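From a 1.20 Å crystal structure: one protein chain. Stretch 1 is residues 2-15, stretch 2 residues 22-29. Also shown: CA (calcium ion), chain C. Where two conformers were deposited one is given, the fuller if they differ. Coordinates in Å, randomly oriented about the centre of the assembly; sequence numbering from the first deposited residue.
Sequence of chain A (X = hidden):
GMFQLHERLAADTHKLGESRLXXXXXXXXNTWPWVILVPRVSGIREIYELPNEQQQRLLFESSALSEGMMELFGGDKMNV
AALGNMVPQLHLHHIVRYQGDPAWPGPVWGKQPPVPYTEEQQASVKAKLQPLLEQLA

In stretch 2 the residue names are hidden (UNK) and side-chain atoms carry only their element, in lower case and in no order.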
# COMPACT_ATOMS: atom_id res chain seq x y z
N MSE A 2 14.52 -21.46 0.60
CA MSE A 2 13.31 -22.22 0.33
C MSE A 2 12.09 -21.48 0.90
O MSE A 2 11.83 -21.51 2.10
CB MSE A 2 13.44 -23.59 0.99
CG MSE A 2 12.24 -24.49 0.81
SE MSE A 2 11.87 -24.86 -1.06
CE MSE A 2 13.47 -25.83 -1.57
N PHE A 3 11.34 -20.82 0.03
CA PHE A 3 10.17 -20.08 0.48
C PHE A 3 9.22 -21.00 1.25
O PHE A 3 8.94 -22.13 0.80
CB PHE A 3 9.43 -19.43 -0.70
CG PHE A 3 8.12 -18.81 -0.31
CD1 PHE A 3 8.12 -17.58 0.30
CD2 PHE A 3 6.94 -19.47 -0.51
CE1 PHE A 3 6.94 -16.98 0.68
CE2 PHE A 3 5.73 -18.87 -0.13
CZ PHE A 3 5.76 -17.64 0.45
N GLN A 4 8.70 -20.52 2.36
CA GLN A 4 7.65 -21.21 3.10
C GLN A 4 6.64 -20.20 3.58
O GLN A 4 6.98 -19.23 4.27
CB GLN A 4 8.25 -21.97 4.28
CG GLN A 4 7.24 -22.82 5.01
CD GLN A 4 7.90 -23.58 6.12
OE1 GLN A 4 8.52 -24.65 5.90
NE2 GLN A 4 7.88 -22.99 7.32
N LEU A 5 5.38 -20.39 3.22
CA LEU A 5 4.34 -19.45 3.61
C LEU A 5 4.30 -19.34 5.14
O LEU A 5 4.29 -20.36 5.86
CB LEU A 5 2.97 -19.91 3.09
CG LEU A 5 1.82 -18.95 3.33
CD1 LEU A 5 1.98 -17.64 2.57
CD2 LEU A 5 0.48 -19.59 2.91
N HIS A 6 4.24 -18.12 5.67
CA HIS A 6 4.17 -17.87 7.10
C HIS A 6 2.90 -18.47 7.69
O HIS A 6 1.83 -18.35 7.10
CB HIS A 6 4.26 -16.37 7.35
CG HIS A 6 4.48 -15.99 8.77
ND1 HIS A 6 3.48 -16.03 9.71
CD2 HIS A 6 5.59 -15.54 9.40
CE1 HIS A 6 3.97 -15.61 10.87
NE2 HIS A 6 5.24 -15.28 10.70
N GLU A 7 3.02 -19.11 8.85
CA GLU A 7 1.89 -19.79 9.48
C GLU A 7 0.71 -18.88 9.73
O GLU A 7 -0.44 -19.34 9.64
CB GLU A 7 2.33 -20.46 10.79
CG GLU A 7 2.75 -19.49 11.90
CD GLU A 7 1.63 -18.87 12.76
OE1 GLU A 7 0.49 -19.42 12.83
OE2 GLU A 7 1.91 -17.81 13.39
N ARG A 8 0.94 -17.61 10.05
CA ARG A 8 -0.19 -16.70 10.32
C ARG A 8 -0.97 -16.41 9.03
O ARG A 8 -2.19 -16.33 9.02
CB ARG A 8 0.28 -15.41 10.99
CG ARG A 8 -0.79 -14.40 11.28
CD ARG A 8 -1.86 -14.76 12.28
NE ARG A 8 -2.76 -13.61 12.45
CZ ARG A 8 -2.47 -12.49 13.14
NH1 ARG A 8 -1.31 -12.33 13.77
NH2 ARG A 8 -3.38 -11.51 13.20
N LEU A 9 -0.24 -16.23 7.93
CA LEU A 9 -0.89 -16.04 6.62
C LEU A 9 -1.69 -17.29 6.25
O LEU A 9 -2.83 -17.18 5.82
CB LEU A 9 0.12 -15.69 5.54
CG LEU A 9 0.75 -14.30 5.67
CD1 LEU A 9 1.86 -14.08 4.64
CD2 LEU A 9 -0.28 -13.20 5.64
N ALA A 10 -1.10 -18.47 6.45
CA ALA A 10 -1.82 -19.71 6.18
C ALA A 10 -3.09 -19.83 7.01
O ALA A 10 -4.17 -20.18 6.49
CB ALA A 10 -0.90 -20.90 6.43
N ALA A 11 -3.00 -19.51 8.30
CA ALA A 11 -4.14 -19.61 9.21
C ALA A 11 -5.29 -18.65 8.87
O ALA A 11 -6.46 -18.97 9.07
CB ALA A 11 -3.68 -19.39 10.65
N ASP A 12 -4.95 -17.47 8.36
CA ASP A 12 -5.89 -16.36 8.19
C ASP A 12 -6.52 -16.33 6.80
O ASP A 12 -7.36 -15.45 6.53
CB ASP A 12 -5.19 -15.02 8.45
CG ASP A 12 -4.93 -14.73 9.91
OD1 ASP A 12 -5.42 -15.48 10.78
OD2 ASP A 12 -4.24 -13.70 10.16
N THR A 13 -6.11 -17.25 5.92
CA THR A 13 -6.50 -17.20 4.50
C THR A 13 -6.90 -18.56 3.95
O THR A 13 -6.65 -19.62 4.56
CB THR A 13 -5.35 -16.65 3.62
OG1 THR A 13 -4.30 -17.62 3.59
CG2 THR A 13 -4.83 -15.30 4.04
N HIS A 14 -7.55 -18.51 2.80
CA HIS A 14 -7.77 -19.67 1.93
C HIS A 14 -6.98 -19.47 0.63
O HIS A 14 -6.95 -18.37 0.11
CB HIS A 14 -9.25 -19.83 1.60
CG HIS A 14 -10.08 -20.13 2.80
ND1 HIS A 14 -9.89 -21.25 3.58
CD2 HIS A 14 -11.12 -19.45 3.35
CE1 HIS A 14 -10.79 -21.25 4.56
NE2 HIS A 14 -11.56 -20.18 4.43
N LYS A 15 -6.35 -20.51 0.11
CA LYS A 15 -5.56 -20.37 -1.10
C LYS A 15 -6.45 -20.36 -2.36
O LYS A 15 -7.17 -21.32 -2.64
CB LYS A 15 -4.49 -21.47 -1.21
CG LYS A 15 -3.49 -21.26 -2.36
CD LYS A 15 -2.60 -22.47 -2.57
CE LYS A 15 -1.67 -22.30 -3.78
NZ LYS A 15 -1.02 -23.60 -4.21
N UNK A 22 3.63 -15.23 -7.15
CA UNK A 22 2.99 -15.15 -5.83
C UNK A 22 1.99 -16.24 -5.54
O UNK A 22 1.27 -16.74 -6.42
c UNK A 22 2.22 -13.83 -5.67
s UNK A 22 3.22 -12.33 -5.86
N UNK A 23 1.88 -16.58 -4.25
CA UNK A 23 0.67 -17.24 -3.79
C UNK A 23 -0.44 -16.21 -3.70
O UNK A 23 -0.24 -15.09 -3.20
c UNK A 23 1.71 -19.21 -2.52
o UNK A 23 1.96 -19.74 -3.64
o UNK A 23 2.08 -19.75 -1.43
c UNK A 23 0.90 -17.91 -2.43
N UNK A 24 -1.63 -16.60 -4.16
CA UNK A 24 -2.79 -15.72 -4.19
C UNK A 24 -3.76 -16.23 -3.15
O UNK A 24 -4.28 -17.36 -3.29
c UNK A 24 -3.43 -15.65 -5.59
c UNK A 24 -2.39 -15.38 -6.65
c UNK A 24 -4.54 -14.56 -5.60
N UNK A 25 -3.98 -15.44 -2.09
CA UNK A 25 -4.70 -15.86 -0.90
C UNK A 25 -5.92 -15.00 -0.70
O UNK A 25 -5.88 -13.80 -0.84
c UNK A 25 -2.58 -18.02 -0.15
c UNK A 25 -3.77 -15.78 0.31
c UNK A 25 -1.67 -16.30 1.54
c UNK A 25 -2.42 -16.51 0.22
N UNK A 26 -7.01 -15.64 -0.28
CA UNK A 26 -8.23 -14.95 0.12
C UNK A 26 -8.17 -14.70 1.63
O UNK A 26 -8.11 -15.65 2.40
c UNK A 26 -10.83 -15.28 0.17
c UNK A 26 -11.86 -16.43 0.06
c UNK A 26 -11.15 -14.09 -0.76
c UNK A 26 -9.43 -15.84 -0.16
N UNK A 27 -8.20 -13.45 2.05
CA UNK A 27 -8.30 -13.15 3.49
C UNK A 27 -9.64 -13.69 3.96
O UNK A 27 -10.66 -13.39 3.36
c UNK A 27 -5.60 -10.35 6.12
se UNK A 27 -6.61 -11.99 6.19
c UNK A 27 -8.17 -11.65 3.76
c UNK A 27 -8.17 -11.32 5.24
N UNK A 28 -9.62 -14.50 5.03
CA UNK A 28 -10.82 -15.20 5.48
C UNK A 28 -11.76 -14.34 6.33
O UNK A 28 -12.07 -14.68 7.48
c UNK A 28 -10.45 -16.50 6.22
n UNK A 28 -11.56 -18.28 7.36
o UNK A 28 -12.61 -17.34 5.61
c UNK A 28 -11.63 -17.42 6.37
N UNK A 29 -12.13 -13.21 5.75
CA UNK A 29 -13.08 -12.25 6.30
C UNK A 29 -13.95 -11.83 5.14
O UNK A 29 -13.50 -11.11 4.25
o UNK A 29 -14.57 -10.35 7.57
c UNK A 29 -13.33 -10.08 7.62
c UNK A 29 -12.36 -11.05 6.95
o UNK A 29 -12.85 -9.04 8.13
CA CA C . -5.13 -21.58 4.76
O HOH W 1 -9.22 -18.08 9.25
O HOH W 2 -3.94 -20.29 2.76
O HOH W 3 -13.64 -20.29 6.41
O HOH W 4 -7.32 -22.71 4.10
O HOH W 5 2.19 -22.38 -4.04
O HOH W 6 -4.32 -23.20 6.26

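Position 22 carries one carbon followed by one sulfur and makes no contact with stretch 1, its CA-to-CB bond pointing away. This is Cys22; a small, weakly polar side chain suits such a buried site.

Position 23 has two carbons, the second bearing two oxygens, one of them at the edge of the Phe3 ring: a carboxylate with no further methylene, hence Asp23. Its OD2 lies 4.0 Å from Phe3 CE2, near the ring plane, where aromatic hydrogens present their slight positive charge. A water donates to Asp23 OD1 (2.7 Å from the water O) and accepts a weak bond from Lys15 NZ (3.4 Å from that same O), linking the two charged groups, which form no direct salt bridge.

Position 24 shows three carbons, forked at the first: Val24. This beta-branched residue suits an extended strand, and its side chain stays 6.5 Å or more from stretch 1.

At position 25, four carbons fork at the second. One terminal methyl approaches Leu5 CD1, Leu9 CB and Thr13 OG1; the other reaches the backbone and side chain of Lys15. This is Leu25, and its fork serves both groups: CD1 is 4.0 Å from Leu5 CD1, while CD2 is 3.9 Å from Lys15 CA.

Position 26 repeats the four-carbon fork, its CB 4.4 Å from His14 CB on the same face of the sheet. It is Leu26, a compact apolar side chain suited to a buried strand site. Leu26 N donates to His14 O (2.8 Å), and His14 N donates to Leu26 O (2.9 Å).

Position 27 has an unbranched chain of two carbons, selenium and a carbon, the selenium near Asp12 O. It is Met27, present as selenomethionine. Although its CA-to-CB bond points away, the long flexible chain brings SE to 3.6 Å from Asp12 O.

Position 28 has two carbons, the second carrying one oxygen and one nitrogen, this end lying near the His14 ring: Asn28. Its backbone N donates to Asp12 O (2.9 Å). The short amide suits the site because ND2 donates to two waters, one of which also donates to Ala11 O; the other lies 2.9 Å from His14 NE2.

Position 29, two carbons ending in two oxygens, touches nothing on stretch 1. It is Asp29, whose short carboxylate suits a buried site because both oxygens are hydrogen-bonded outside this contact.

The contact is thus an antiparallel strand pairing, fastened by the reciprocal His14–Leu26 bonds and extended by Asn28 N to Asp12 O. Leu25 packs against apolar groups, while water joins polar groups at Asp23 and Asn28.

Stretch 2, residues 22-29: CDVLLMND
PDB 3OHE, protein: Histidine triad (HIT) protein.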